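Local coordinates for protein glutamate racemase (Escherichia coli, PDB 2JFN) that belongs to the Asp/Glu/hydantoin racemase family and, in this model, holds both glutamic acid and UDP-N-acetylmuramoyl-L-alanine, at residues E39-L44 / I231-A236. Residues are numbered along the deposited sequence; the frame is centred on the assembly and turned at random.
Sequences EIRHLL and IARRTA. With UMA (uridine-5'-diphosphate-N-acetylmuramoyl-L-alanine), chain C.
I40, L43 and L44 pack against A232, T235 and A236 in an apolar helix-helix contact of the alpha/beta racemase fold. Helices 33-43 and 228-241 lie side by side over one sheet, where I40, I231 and T235 all rest on V89 of strand 87-90. The two short axes cross at -52° and come within 8.5 Å. Small residues allow that approach: at A232 the methyl faces the backbone of the other helix, with CB 3.6 Å from E39 O, and the CA atoms of I40 and A232 are only 4.3 Å apart. L43 closes the outer side. Its chi1 of -173° swings CG away from the backbone N, and CD2 drops onto the turn of the other helix, 3.5 Å from A232 O and also against the methyls of A232 and A236. Just past the helix end, L44 puts CD1 4.0 Å from T235 CG2 and against A236. On the sheet side I40 reaches inward, CD1 meeting I231 CG2 at 4.1 Å, while T235 crosses it at about a right angle. Another side of helix 228-241 meets the bound UDP-N-acetylmuramoyl-L-alanine (UMA), and I231 serves both: its CD1 sits 3.2 Å from N3 of the uracil. R234 lays one guanidinium face against UMA C20, and R233 sends NH2 to O2A in a weak hydrogen bond. The hydroxyl of T235, a buried residue, lies beside I40 CD1 and finds an acceptor within its own helix: OG1 gives a 2.9 Å hydrogen bond to I231 O, arriving 40° out of the carbonyl plane, on the face opposite the one used by T235 N.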
loop_
_atom_site.group_PDB
_atom_site.type_symbol
_atom_site.label_atom_id
_atom_site.label_comp_id
_atom_site.label_asym_id
_atom_site.label_seq_id
_atom_site.Cartn_x
_atom_site.Cartn_y
_atom_site.Cartn_z
ATOM N N GLU A 39 -0.495 9.025 5.433
ATOM C CA GLU A 39 -0.661 8.854 6.879
ATOM C C GLU A 39 0.670 9.090 7.595
ATOM O O GLU A 39 0.725 9.728 8.647
ATOM C CB GLU A 39 -1.150 7.439 7.196
ATOM C CG GLU A 39 -2.563 7.128 6.734
ATOM C CD GLU A 39 -3.624 7.653 7.687
ATOM O OE1 GLU A 39 -4.821 7.387 7.443
ATOM O OE2 GLU A 39 -3.269 8.323 8.679
ATOM N N ILE A 40 1.748 8.568 7.024
ATOM C CA ILE A 40 3.060 8.744 7.627
ATOM C C ILE A 40 3.466 10.217 7.687
ATOM O O ILE A 40 3.914 10.696 8.732
ATOM C CB ILE A 40 4.138 7.952 6.861
ATOM C CG1 ILE A 40 3.826 6.454 6.924
ATOM C CG2 ILE A 40 5.518 8.233 7.455
ATOM C CD1 ILE A 40 4.774 5.591 6.109
ATOM N N ARG A 41 3.306 10.941 6.582
ATOM C CA ARG A 41 3.686 12.350 6.561
ATOM C C ARG A 41 2.810 13.200 7.470
ATOM O O ARG A 41 3.242 14.240 7.956
ATOM C CB ARG A 41 3.639 12.928 5.143
ATOM C CG ARG A 41 2.244 13.118 4.576
ATOM C CD ARG A 41 2.221 14.240 3.539
ATOM N NE ARG A 41 0.936 14.308 2.847
ATOM C CZ ARG A 41 0.613 15.234 1.949
ATOM N NH1 ARG A 41 1.479 16.186 1.626
ATOM N NH2 ARG A 41 -0.580 15.203 1.368
ATOM N N HIS A 42 1.574 12.772 7.688
ATOM C CA HIS A 42 0.689 13.527 8.560
ATOM C C HIS A 42 1.235 13.451 9.986
ATOM O O HIS A 42 1.102 14.392 10.767
ATOM C CB HIS A 42 -0.731 12.957 8.494
ATOM C CG HIS A 42 -1.719 13.708 9.330
ATOM N ND1 HIS A 42 -1.707 13.675 10.707
ATOM C CD2 HIS A 42 -2.747 14.519 8.982
ATOM C CE1 HIS A 42 -2.685 14.432 11.174
ATOM N NE2 HIS A 42 -3.332 14.955 10.147
ATOM N N LEU A 43 1.870 12.328 10.310
ATOM C CA LEU A 43 2.445 12.115 11.630
ATOM C C LEU A 43 3.886 12.633 11.718
ATOM O O LEU A 43 4.301 13.163 12.747
ATOM C CB LEU A 43 2.408 10.621 11.968
ATOM C CG LEU A 43 2.824 10.186 13.375
ATOM C CD1 LEU A 43 1.887 10.819 14.399
ATOM C CD2 LEU A 43 2.779 8.668 13.483
ATOM N N LEU A 44 4.642 12.475 10.634
ATOM C CA LEU A 44 6.041 12.913 10.575
ATOM C C LEU A 44 6.222 13.733 9.301
ATOM O O LEU A 44 6.806 13.266 8.320
ATOM C CB LEU A 44 6.954 11.689 10.547
ATOM C CG LEU A 44 6.714 10.688 11.676
ATOM C CD1 LEU A 44 7.279 9.337 11.299
ATOM C CD2 LEU A 44 7.338 11.213 12.960
ATOM N N ILE A 231 0.725 2.098 10.425
ATOM C CA ILE A 231 2.030 2.040 9.770
ATOM C C ILE A 231 2.800 3.281 10.168
ATOM O O ILE A 231 4.004 3.233 10.430
ATOM C CB ILE A 231 1.896 2.038 8.231
ATOM C CG1 ILE A 231 1.115 0.808 7.782
ATOM C CG2 ILE A 231 3.286 2.076 7.579
ATOM C CD1 ILE A 231 1.777 -0.480 8.136
ATOM N N ALA A 232 2.092 4.402 10.196
ATOM C CA ALA A 232 2.687 5.672 10.569
ATOM C C ALA A 232 3.261 5.536 11.985
ATOM O O ALA A 232 4.429 5.856 12.220
ATOM C CB ALA A 232 1.635 6.766 10.522
ATOM N N ARG A 233 2.444 5.045 12.917
ATOM C CA ARG A 233 2.894 4.865 14.297
ATOM C C ARG A 233 4.094 3.919 14.372
ATOM O O ARG A 233 5.043 4.176 15.105
ATOM C CB ARG A 233 1.753 4.331 15.177
ATOM C CG ARG A 233 0.627 5.338 15.424
ATOM C CD ARG A 233 -0.303 4.843 16.530
ATOM N NE ARG A 233 -1.027 3.631 16.149
ATOM C CZ ARG A 233 -2.145 3.629 15.428
ATOM N NH1 ARG A 233 -2.674 4.773 15.017
ATOM N NH2 ARG A 233 -2.728 2.483 15.103
ATOM N N ARG A 234 4.057 2.828 13.614
ATOM C CA ARG A 234 5.171 1.880 13.614
ATOM C C ARG A 234 6.438 2.542 13.060
ATOM O O ARG A 234 7.548 2.271 13.533
ATOM C CB ARG A 234 4.821 0.648 12.776
ATOM C CG ARG A 234 5.940 -0.378 12.674
ATOM C CD ARG A 234 6.387 -0.894 14.045
ATOM N NE ARG A 234 7.312 -2.017 13.909
ATOM C CZ ARG A 234 7.901 -2.635 14.927
ATOM N NH1 ARG A 234 7.667 -2.239 16.171
ATOM N NH2 ARG A 234 8.720 -3.655 14.700
ATOM N N THR A 235 6.263 3.412 12.069
ATOM C CA THR A 235 7.378 4.128 11.451
ATOM C C THR A 235 8.013 5.081 12.462
ATOM O O THR A 235 9.240 5.131 12.603
ATOM C CB THR A 235 6.903 4.920 10.207
ATOM O OG1 THR A 235 6.500 3.993 9.193
ATOM C CG2 THR A 235 8.023 5.815 9.657
ATOM N N ALA A 236 7.171 5.825 13.173
ATOM C CA ALA A 236 7.650 6.759 14.185
ATOM C C ALA A 236 8.388 6.004 15.293
ATOM O O ALA A 236 9.391 6.484 15.817
ATOM C CB ALA A 236 6.481 7.543 14.772
HETATM N N1 UMA C . 0.090 -2.962 10.492
HETATM C C2 UMA C . 0.978 -3.453 9.407
HETATM N N3 UMA C . 2.334 -3.252 9.615
HETATM C C4 UMA C . 2.911 -2.640 10.738
HETATM C C5 UMA C . 1.943 -2.160 11.811
HETATM C C6 UMA C . 0.619 -2.340 11.634
HETATM O O2 UMA C . 0.573 -3.995 8.390
HETATM O O4 UMA C . 4.126 -2.516 10.801
HETATM C C1B UMA C . -1.386 -3.171 10.281
HETATM C C2B UMA C . -1.799 -4.574 10.694
HETATM O "O2'" UMA C . -2.786 -5.200 9.785
HETATM C C3B UMA C . -2.316 -4.505 12.093
HETATM C C4B UMA C . -2.951 -3.129 12.029
HETATM O O4B UMA C . -2.195 -2.362 11.100
HETATM O O3B UMA C . -3.231 -5.631 12.176
HETATM C C5B UMA C . -2.947 -2.383 13.303
HETATM O O5B UMA C . -1.693 -2.443 13.885
HETATM P PA UMA C . -1.377 -1.917 15.353
HETATM O O1A UMA C . 0.082 -1.743 15.365
HETATM O O2A UMA C . -2.153 -0.747 15.609
HETATM O O3A UMA C . -1.781 -3.187 16.274
HETATM P PB UMA C . -2.174 -4.700 15.951
HETATM O O1B UMA C . -3.390 -4.797 15.171
HETATM O O2B UMA C . -2.096 -5.449 17.209
HETATM O "O1'" UMA C . -0.849 -5.156 15.096
HETATM C "C1'" UMA C . 0.201 -6.017 15.538
HETATM C "C2'" UMA C . 1.548 -5.550 15.052
HETATM N "N2'" UMA C . 1.888 -4.213 15.572
HETATM C "C7'" UMA C . 2.880 -4.023 16.457
HETATM O "O7'" UMA C . 3.667 -4.917 16.755
HETATM C "C8'" UMA C . 3.040 -2.657 17.089
HETATM C "C3'" UMA C . 1.538 -5.574 13.514
HETATM O "O3'" UMA C . 2.860 -5.217 12.983
HETATM C "C4'" UMA C . 1.141 -6.970 12.977
HETATM O "O4'" UMA C . 1.100 -6.974 11.564
HETATM C "C5'" UMA C . -0.219 -7.382 13.548
HETATM O "O5'" UMA C . -0.141 -7.332 15.023
HETATM C "C6'" UMA C . -0.628 -8.799 13.187
HETATM O "O6'" UMA C . 0.386 -9.715 13.572
HETATM C C18 UMA C . 4.155 -5.765 13.336
HETATM C C19 UMA C . 4.632 -6.831 12.407
HETATM O O18 UMA C . 5.355 -7.730 12.799
HETATM C C20 UMA C . 5.122 -4.591 13.594
HETATM N N4 UMA C . 4.208 -6.709 11.139
HETATM C C21 UMA C . 4.648 -7.533 10.004
HETATM C C22 UMA C . 6.193 -7.656 9.841
HETATM O O19 UMA C . 6.888 -6.689 10.225
HETATM O O20 UMA C . 6.675 -8.710 9.353
HETATM C C23 UMA C . 4.043 -6.977 8.709
#